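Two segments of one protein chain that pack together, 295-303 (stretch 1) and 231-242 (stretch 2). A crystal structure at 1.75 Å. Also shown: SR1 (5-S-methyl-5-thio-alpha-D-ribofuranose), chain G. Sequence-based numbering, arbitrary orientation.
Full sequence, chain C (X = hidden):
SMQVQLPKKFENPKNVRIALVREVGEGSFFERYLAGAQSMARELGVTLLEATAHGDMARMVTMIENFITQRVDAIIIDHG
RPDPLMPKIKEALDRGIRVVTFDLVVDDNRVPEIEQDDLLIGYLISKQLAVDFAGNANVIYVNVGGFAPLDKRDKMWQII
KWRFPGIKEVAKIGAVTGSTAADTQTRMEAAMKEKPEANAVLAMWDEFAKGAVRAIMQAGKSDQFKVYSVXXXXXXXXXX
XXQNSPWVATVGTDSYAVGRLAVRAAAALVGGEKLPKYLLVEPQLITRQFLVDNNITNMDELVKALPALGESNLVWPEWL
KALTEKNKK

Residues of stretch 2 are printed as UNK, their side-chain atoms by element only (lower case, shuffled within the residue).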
ATOM      1  N   ASN C 295     -17.324 -21.019  -1.215  1.00 37.94           N
ATOM      2  CA  ASN C 295     -17.055 -22.449  -1.449  1.00 40.09           C
ATOM      3  C   ASN C 295     -15.826 -22.699  -2.328  1.00 39.69           C
ATOM      4  O   ASN C 295     -15.802 -23.582  -3.191  1.00 41.12           O
ATOM      5  CB  ASN C 295     -18.326 -23.157  -2.031  1.00 41.64           C
ATOM      6  CG  ASN C 295     -19.252 -23.673  -0.942  1.00 47.89           C
ATOM      7  OD1 ASN C 295     -19.476 -24.877  -0.820  1.00 99.52           O
ATOM      8  ND2 ASN C 295     -19.785 -22.765  -0.133  1.00 49.59           N
ATOM      9  N   ILE C 296     -14.809 -21.883  -2.114  1.00 36.31           N
ATOM     10  CA  ILE C 296     -13.572 -21.961  -2.858  1.00 41.43           C
ATOM     11  C   ILE C 296     -12.736 -23.052  -2.209  1.00 42.91           C
ATOM     12  O   ILE C 296     -12.565 -23.041  -0.987  1.00 34.97           O
ATOM     13  CB  ILE C 296     -12.835 -20.602  -2.825  1.00 48.25           C
ATOM     14  CG1 ILE C 296     -13.692 -19.574  -3.577  1.00 45.96           C
ATOM     15  CG2 ILE C 296     -11.428 -20.704  -3.434  1.00 35.14           C
ATOM     16  CD1 ILE C 296     -13.205 -18.151  -3.459  1.00 63.78           C
ATOM     17  N   THR C 297     -12.275 -23.999  -3.036  1.00 40.79           N
ATOM     18  CA  THR C 297     -11.419 -25.116  -2.626  1.00 43.52           C
ATOM     19  C   THR C 297     -10.084 -25.208  -3.387  1.00 41.18           C
ATOM     20  O   THR C 297      -9.239 -26.027  -3.043  1.00 41.59           O
ATOM     21  CB  THR C 297     -12.111 -26.457  -2.890  1.00 43.99           C
ATOM     22  OG1 THR C 297     -11.962 -26.780  -4.270  1.00 47.82           O
ATOM     23  CG2 THR C 297     -13.579 -26.400  -2.532  1.00 42.69           C
ATOM     24  N   ASN C 298      -9.892 -24.402  -4.428  1.00 40.46           N
ATOM     25  CA  ASN C 298      -8.665 -24.461  -5.217  1.00 31.78           C
ATOM     26  C   ASN C 298      -8.409 -23.161  -6.008  1.00 35.81           C
ATOM     27  O   ASN C 298      -9.271 -22.287  -6.076  1.00 30.28           O
ATOM     28  CB  ASN C 298      -8.647 -25.698  -6.130  1.00 34.36           C
ATOM     29  CG  ASN C 298      -9.692 -25.631  -7.241  1.00 36.58           C
ATOM     30  OD1 ASN C 298     -10.007 -24.561  -7.749  1.00 35.85           O
ATOM     31  ND2 ASN C 298     -10.180 -26.779  -7.656  1.00 39.87           N
ATOM     32  N   MET C 299      -7.199 -23.009  -6.542  1.00 31.38           N
ATOM     33  CA  MET C 299      -6.854 -21.813  -7.303  1.00 38.84           C
ATOM     34  C   MET C 299      -7.764 -21.549  -8.512  1.00 32.23           C
ATOM     35  O   MET C 299      -8.033 -20.396  -8.863  1.00 29.32           O
ATOM     36  CB  MET C 299      -5.389 -21.856  -7.744  1.00 42.36           C
ATOM     37  CG  MET C 299      -4.398 -21.599  -6.625  1.00 34.08           C
ATOM     38  SD  MET C 299      -4.480 -19.919  -5.981  1.00 25.17           S
ATOM     39  CE  MET C 299      -3.875 -18.965  -7.373  1.00 28.40           C
ATOM     40  N   ASP C 300      -8.285 -22.594  -9.133  1.00 43.27           N
ATOM     41  CA  ASP C 300      -9.173 -22.384 -10.274  1.00 36.34           C
ATOM     42  C   ASP C 300     -10.358 -21.534  -9.835  1.00 35.91           C
ATOM     43  O   ASP C 300     -10.660 -20.499 -10.419  1.00 44.96           O
ATOM     44  CB  ASP C 300      -9.644 -23.724 -10.828  1.00 50.51           C
ATOM     45  CG  ASP C 300      -8.504 -24.537 -11.410  1.00 83.59           C
ATOM     46  OD1 ASP C 300      -7.727 -23.967 -12.206  1.00 58.38           O
ATOM     47  OD2 ASP C 300      -8.371 -25.734 -11.060  1.00 48.45           O
ATOM     48  N   GLU C 301     -10.997 -21.997  -8.772  1.00 34.48           N
ATOM     49  CA  GLU C 301     -12.149 -21.351  -8.159  1.00 36.29           C
ATOM     50  C   GLU C 301     -11.861 -20.012  -7.551  1.00 32.88           C
ATOM     51  O   GLU C 301     -12.715 -19.164  -7.448  1.00 33.53           O
ATOM     52  CB  GLU C 301     -12.773 -22.291  -7.108  1.00 35.92           C
ATOM     53  CG  GLU C 301     -13.482 -23.491  -7.749  1.00 39.56           C
ATOM     54  CD  GLU C 301     -13.663 -24.676  -6.807  1.00 39.97           C
ATOM     55  OE1 GLU C 301     -13.375 -24.563  -5.584  1.00 54.91           O
ATOM     56  OE2 GLU C 301     -14.059 -25.746  -7.301  1.00 43.51           O
ATOM     57  N   LEU C 302     -10.636 -19.773  -7.134  1.00 45.38           N
ATOM     58  CA  LEU C 302     -10.405 -18.510  -6.500  1.00 29.81           C
ATOM     59  C   LEU C 302     -10.284 -17.391  -7.527  1.00 29.13           C
ATOM     60  O   LEU C 302     -10.717 -16.271  -7.296  1.00 29.04           O
ATOM     61  CB  LEU C 302      -9.141 -18.577  -5.654  1.00 28.60           C
ATOM     62  CG  LEU C 302      -8.719 -17.205  -5.224  1.00 26.13           C
ATOM     63  CD1 LEU C 302      -9.689 -16.467  -4.335  1.00 28.06           C
ATOM     64  CD2 LEU C 302      -7.405 -17.386  -4.469  1.00 24.88           C
ATOM     65  N   VAL C 303      -9.623 -17.707  -8.624  1.00 29.67           N
ATOM     66  CA  VAL C 303      -9.355 -16.758  -9.709  1.00 30.98           C
ATOM     67  C   VAL C 303     -10.681 -16.367 -10.349  1.00 42.55           C
ATOM     68  O   VAL C 303     -10.921 -15.197 -10.653  1.00 35.76           O
ATOM     69  CB  VAL C 303      -8.434 -17.380 -10.794  1.00 34.31           C
ATOM     70  CG1 VAL C 303      -8.451 -16.565 -12.083  1.00 54.56           C
ATOM     71  CG2 VAL C 303      -7.002 -17.469 -10.294  1.00 31.82           C
ATOM     72  N   UNK C 231       1.106 -15.212   0.138  1.00 17.01           N
ATOM     73  CA  UNK C 231       1.056 -16.254  -0.885  1.00 17.91           C
ATOM     74  C   UNK C 231      -0.249 -17.030  -0.780  1.00 21.34           C
ATOM     75  O   UNK C 231      -0.855 -17.118   0.271  1.00 23.88           O
ATOM     76  o   UNK C 231       4.527 -16.891  -0.260  1.00 21.28           O
ATOM     77  o   UNK C 231       3.689 -15.589  -1.833  1.00 19.41           O
ATOM     78  c   UNK C 231       2.247 -17.235  -0.922  1.00 17.15           C
ATOM     79  c   UNK C 231       3.584 -16.523  -1.017  1.00 20.97           C
ATOM     80  N   UNK C 232      -0.678 -17.533  -1.921  1.00 19.94           N
ATOM     81  CA  UNK C 232      -1.859 -18.394  -1.969  1.00 22.63           C
ATOM     82  C   UNK C 232      -1.585 -19.500  -3.001  1.00 28.78           C
ATOM     83  O   UNK C 232      -0.952 -19.271  -4.067  1.00 21.69           O
ATOM     84  c   UNK C 232      -3.054 -16.871  -3.575  1.00 24.08           C
ATOM     85  c   UNK C 232      -4.389 -18.407  -2.059  1.00 22.16           C
ATOM     86  c   UNK C 232      -3.125 -17.561  -2.219  1.00 22.84           C
ATOM     87  N   UNK C 233      -1.988 -20.712  -2.634  1.00 26.22           N
ATOM     88  CA  UNK C 233      -1.956 -21.875  -3.523  1.00 25.61           C
ATOM     89  C   UNK C 233      -3.182 -22.715  -3.162  1.00 27.15           C
ATOM     90  O   UNK C 233      -3.885 -22.408  -2.197  1.00 27.02           O
ATOM     91  o   UNK C 233      -0.746 -23.349  -2.031  1.00 30.83           O
ATOM     92  c   UNK C 233       0.591 -21.958  -3.483  1.00 36.48           C
ATOM     93  c   UNK C 233      -0.706 -22.753  -3.330  1.00 26.22           C
ATOM     94  N   UNK C 234      -3.432 -23.785  -3.914  1.00 30.34           N
ATOM     95  CA  UNK C 234      -4.491 -24.729  -3.549  1.00 29.54           C
ATOM     96  C   UNK C 234      -4.202 -25.384  -2.194  1.00 33.82           C
ATOM     97  O   UNK C 234      -5.097 -25.485  -1.349  1.00 30.18           O
ATOM     98  c   UNK C 234      -5.646 -26.856  -4.209  1.00 37.75           C
ATOM     99  o   UNK C 234      -5.239 -25.081  -5.790  1.00 29.41           O
ATOM    100  c   UNK C 234      -4.700 -25.763  -4.650  1.00 34.44           C
ATOM    101  N   UNK C 235      -2.953 -25.771  -1.959  1.00 38.13           N
ATOM    102  CA  UNK C 235      -2.559 -26.258  -0.629  1.00 35.48           C
ATOM    103  C   UNK C 235      -2.931 -25.269   0.477  1.00 28.25           C
ATOM    104  O   UNK C 235      -3.510 -25.649   1.491  1.00 29.08           O
ATOM    105  c   UNK C 235      -0.717 -27.885  -1.257  1.00 35.29           C
ATOM    106  o   UNK C 235       1.105 -29.073  -2.122  1.00 56.76           O
ATOM    107  o   UNK C 235       1.593 -27.292  -0.896  1.00 38.39           O
ATOM    108  c   UNK C 235       0.768 -28.092  -1.437  1.00 48.09           C
ATOM    109  c   UNK C 235      -1.059 -26.564  -0.589  1.00 35.96           C
ATOM    110  N   UNK C 236      -2.563 -24.002   0.296  1.00 30.63           N
ATOM    111  CA  UNK C 236      -2.947 -22.960   1.232  1.00 23.24           C
ATOM    112  C   UNK C 236      -4.434 -22.855   1.442  1.00 26.38           C
ATOM    113  O   UNK C 236      -4.926 -22.865   2.569  1.00 26.73           O
ATOM    114  o   UNK C 236      -0.278 -22.438   1.332  1.00 23.54           O
ATOM    115  o   UNK C 236      -0.335 -20.639   0.064  1.00 24.77           O
ATOM    116  c   UNK C 236      -2.437 -21.629   0.713  1.00 26.81           C
ATOM    117  c   UNK C 236      -0.896 -21.554   0.708  1.00 28.46           C
ATOM    118  N   UNK C 237      -5.157 -22.727   0.337  1.00 25.16           N
ATOM    119  CA  UNK C 237      -6.655 -22.761   0.382  1.00 26.67           C
ATOM    120  C   UNK C 237      -7.218 -23.915   1.229  1.00 28.41           C
ATOM    121  O   UNK C 237      -8.069 -23.685   2.142  1.00 29.41           O
ATOM    122  c   UNK C 237      -7.221 -22.764  -1.046  1.00 26.46           C
ATOM    123  c   UNK C 237      -8.705 -23.140  -1.052  1.00 32.00           C
ATOM    124  c   UNK C 237      -7.098 -21.330  -3.204  1.00 26.66           C
ATOM    125  c   UNK C 237      -6.980 -21.376  -1.681  1.00 26.67           C
ATOM    126  N   UNK C 238      -6.751 -25.141   0.944  1.00 35.03           N
ATOM    127  CA  UNK C 238      -7.245 -26.356   1.630  1.00 37.55           C
ATOM    128  C   UNK C 238      -6.990 -26.236   3.098  1.00 41.60           C
ATOM    129  O   UNK C 238      -7.820 -26.582   3.921  1.00 31.16           O
ATOM    130  c   UNK C 238      -6.804 -28.070  -0.221  1.00 41.75           C
ATOM    131  o   UNK C 238      -4.680 -29.253  -0.147  1.00 54.76           O
ATOM    132  c   UNK C 238      -5.704 -28.965  -0.790  1.00103.48           C
ATOM    133  c   UNK C 238      -6.493 -27.611   1.178  1.00 36.65           C
ATOM    134  n   UNK C 238      -5.912 -29.408  -2.007  1.00 62.09           N
ATOM    135  N   UNK C 239      -5.795 -25.779   3.442  1.00 27.88           N
ATOM    136  CA  UNK C 239      -5.498 -25.612   4.820  1.00 30.32           C
ATOM    137  C   UNK C 239      -6.243 -24.432   5.495  1.00 40.84           C
ATOM    138  O   UNK C 239      -6.444 -24.463   6.715  1.00 40.38           O
ATOM    139  s   UNK C 239      -1.385 -26.349   5.122  1.00 25.95           S
ATOM    140  c   UNK C 239      -3.987 -25.439   4.987  1.00 26.71           C
ATOM    141  c   UNK C 239      -3.132 -26.670   4.703  1.00 30.53           C
ATOM    142  c   UNK C 239      -1.591 -25.838   6.810  1.00 23.02           C
ATOM    143  N   UNK C 240      -6.612 -23.393   4.737  1.00 26.88           N
ATOM    144  CA  UNK C 240      -7.373 -22.262   5.285  1.00 24.61           C
ATOM    145  C   UNK C 240      -8.833 -22.657   5.554  1.00 26.53           C
ATOM    146  O   UNK C 240      -9.429 -22.229   6.527  1.00 26.13           O
ATOM    147  c   UNK C 240      -6.631 -17.682   3.988  1.00 21.49           C
ATOM    148  s   UNK C 240      -5.709 -18.966   3.134  1.00 21.49           S
ATOM    149  c   UNK C 240      -7.329 -21.041   4.351  1.00 23.65           C
ATOM    150  c   UNK C 240      -5.956 -20.320   4.320  1.00 22.18           C
ATOM    151  N   UNK C 241      -9.389 -23.494   4.723  1.00 30.01           N
ATOM    152  CA  UNK C 241     -10.837 -23.754   4.838  1.00 37.14           C
ATOM    153  C   UNK C 241     -11.202 -24.856   5.826  1.00 40.69           C
ATOM    154  O   UNK C 241     -12.383 -25.138   6.037  1.00 33.82           O
ATOM    155  c   UNK C 241     -11.175 -22.821   2.553  1.00 33.14           C
ATOM    156  c   UNK C 241     -11.019 -25.334   2.853  1.00 44.21           C
ATOM    157  c   UNK C 241     -11.485 -24.003   3.459  1.00 41.63           C
ATOM    158  c   UNK C 241     -11.707 -25.670   1.551  1.00 47.29           C
ATOM    159  N   UNK C 242     -10.194 -25.483   6.423  1.00 41.17           N
ATOM    160  CA  UNK C 242     -10.412 -26.487   7.481  1.00 43.51           C
ATOM    161  C   UNK C 242     -11.206 -25.893   8.636  1.00 45.88           C
ATOM    162  O   UNK C 242     -11.023 -24.714   9.009  1.00 37.61           O
ATOM    163  c   UNK C 242      -9.071 -26.971   8.062  1.00 58.83           C
ATOM    164  n   UNK C 242      -6.135 -29.090   7.128  1.00 74.51           N
ATOM    165  c   UNK C 242      -8.211 -27.841   7.157  1.00 58.92           C
ATOM    166  c   UNK C 242      -6.921 -28.296   7.839  1.00 66.03           C
ATOM    167  o   UNK C 242      -6.638 -27.937   8.986  1.00 52.83           O
TER
HETATM  168  CS  SR1 G 401      12.309 -17.377   0.246  1.00 25.10           C
HETATM  169  S   SR1 G 401      11.603 -15.959  -0.562  1.00 20.45           S
HETATM  170  C5  SR1 G 401       9.915 -16.609  -0.554  1.00 25.11           C
HETATM  171  C4  SR1 G 401       8.941 -15.631  -1.207  1.00 20.17           C
HETATM  172  O4  SR1 G 401       9.410 -15.415  -2.497  1.00 23.29           O
HETATM  173  C1  SR1 G 401       8.333 -15.398  -3.455  1.00 43.30           C
HETATM  174  O1  SR1 G 401       8.290 -14.124  -4.004  1.00 27.28           O
HETATM  175  C2  SR1 G 401       7.023 -15.716  -2.751  1.00 30.48           C
HETATM  176  O2  SR1 G 401       6.029 -14.658  -2.678  1.00 20.18           O
HETATM  177  C3  SR1 G 401       7.509 -16.125  -1.375  1.00 21.80           C
HETATM  178  O3  SR1 G 401       6.667 -15.585  -0.365  1.00 22.86           O

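Position 231 carries two side-chain carbons, the second bearing two oxygens: a carboxylate on a short stem. It touches nothing on stretch 1; its oxygens lie instead at the sugar. This is Asp-231, which accepts from SR1 O2 at OD1 (2.7 Å) and from SR1 O3 at OD2 (2.5 Å), each carboxylate oxygen taking one ribose hydroxyl.

Position 232 has three carbons, forked at the first, and points toward stretch 1, where it meets Leu-302 and Met-299. It is Val-232: its CG2 lies 4.0 Å from Leu-302 CD2, and its CG1 4.1 Å from Met-299 SD.

Position 233 has one carbon bearing an oxygen and a carbon, and it points away from stretch 1. Thr-233 is the N-cap of the following helix, its OG1 accepting from the backbone N of position 236 at 3.0 Å.

Position 234 repeats that three-atom fork, but its oxygen reaches stretch 1, 2.9 Å from the backbone N of Met-299. In Thr-234, OG1 accepts this hydrogen bond from Met-299 N at a nearly straight 168°. The methyl CG2 packs 3.9 Å from Thr-297 O.

Position 235 has three carbons in a row, the last with two oxygens, pointing away and clear of stretch 1: Glu-235, whose OE1 is satisfied elsewhere in the structure.

Position 236 is a two-carbon carboxylate, buried and also out of reach: Asp-236, whose backbone N serves the cap described above.

Position 237 has four carbons, forked at the first with one arm two carbons long, and points toward stretch 1. Ile-237 buries more area here than any other residue of either stretch. CG2 sits 3.4 Å from Thr-297 C, against the backbone itself, while CD1 reaches 4.1 Å from Met-299 SD and 4.2 Å from Leu-302 CD2.

Position 238 has three carbons, the third with an oxygen and a nitrogen. Gln-238 is exposed and only grazes the contact, CG lying 4.3 Å from Thr-297 O.

Positions 239 and 240 each have an unbranched chain of two carbons, a sulfur and a carbon, buried but out of reach of stretch 1: Met-239 and Met-240.

Position 241 is another four-carbon fork, pointing toward stretch 1. Ile-241 places CD1 3.8 Å from Ile-296 O, four residues on from Ile-237, to whose O its backbone N donates a hydrogen bond of 2.9 Å.

Position 242 ends in an amide on three carbons and makes no contact: Gln-242.

The helices cross almost at right angles, 86°, with axes 10.2 Å apart at closest approach, and the contact buries 412 Å² in all. Its rule is one directional bond beside an apolar patch. Asn-298 caps its own helix by accepting from Glu-301 N (OD1 to N, 2.9 Å), while Thr-234 accepts an earlier backbone NH, that of Met-299, from across the interface. Ile-237 then fills the space between the 297-299 backbone and the side chains of Met-299 and Leu-302, with Val-232 extending the apolar surface.

Stretch 2, residues 231-242: DVTTEDIQMMIQ
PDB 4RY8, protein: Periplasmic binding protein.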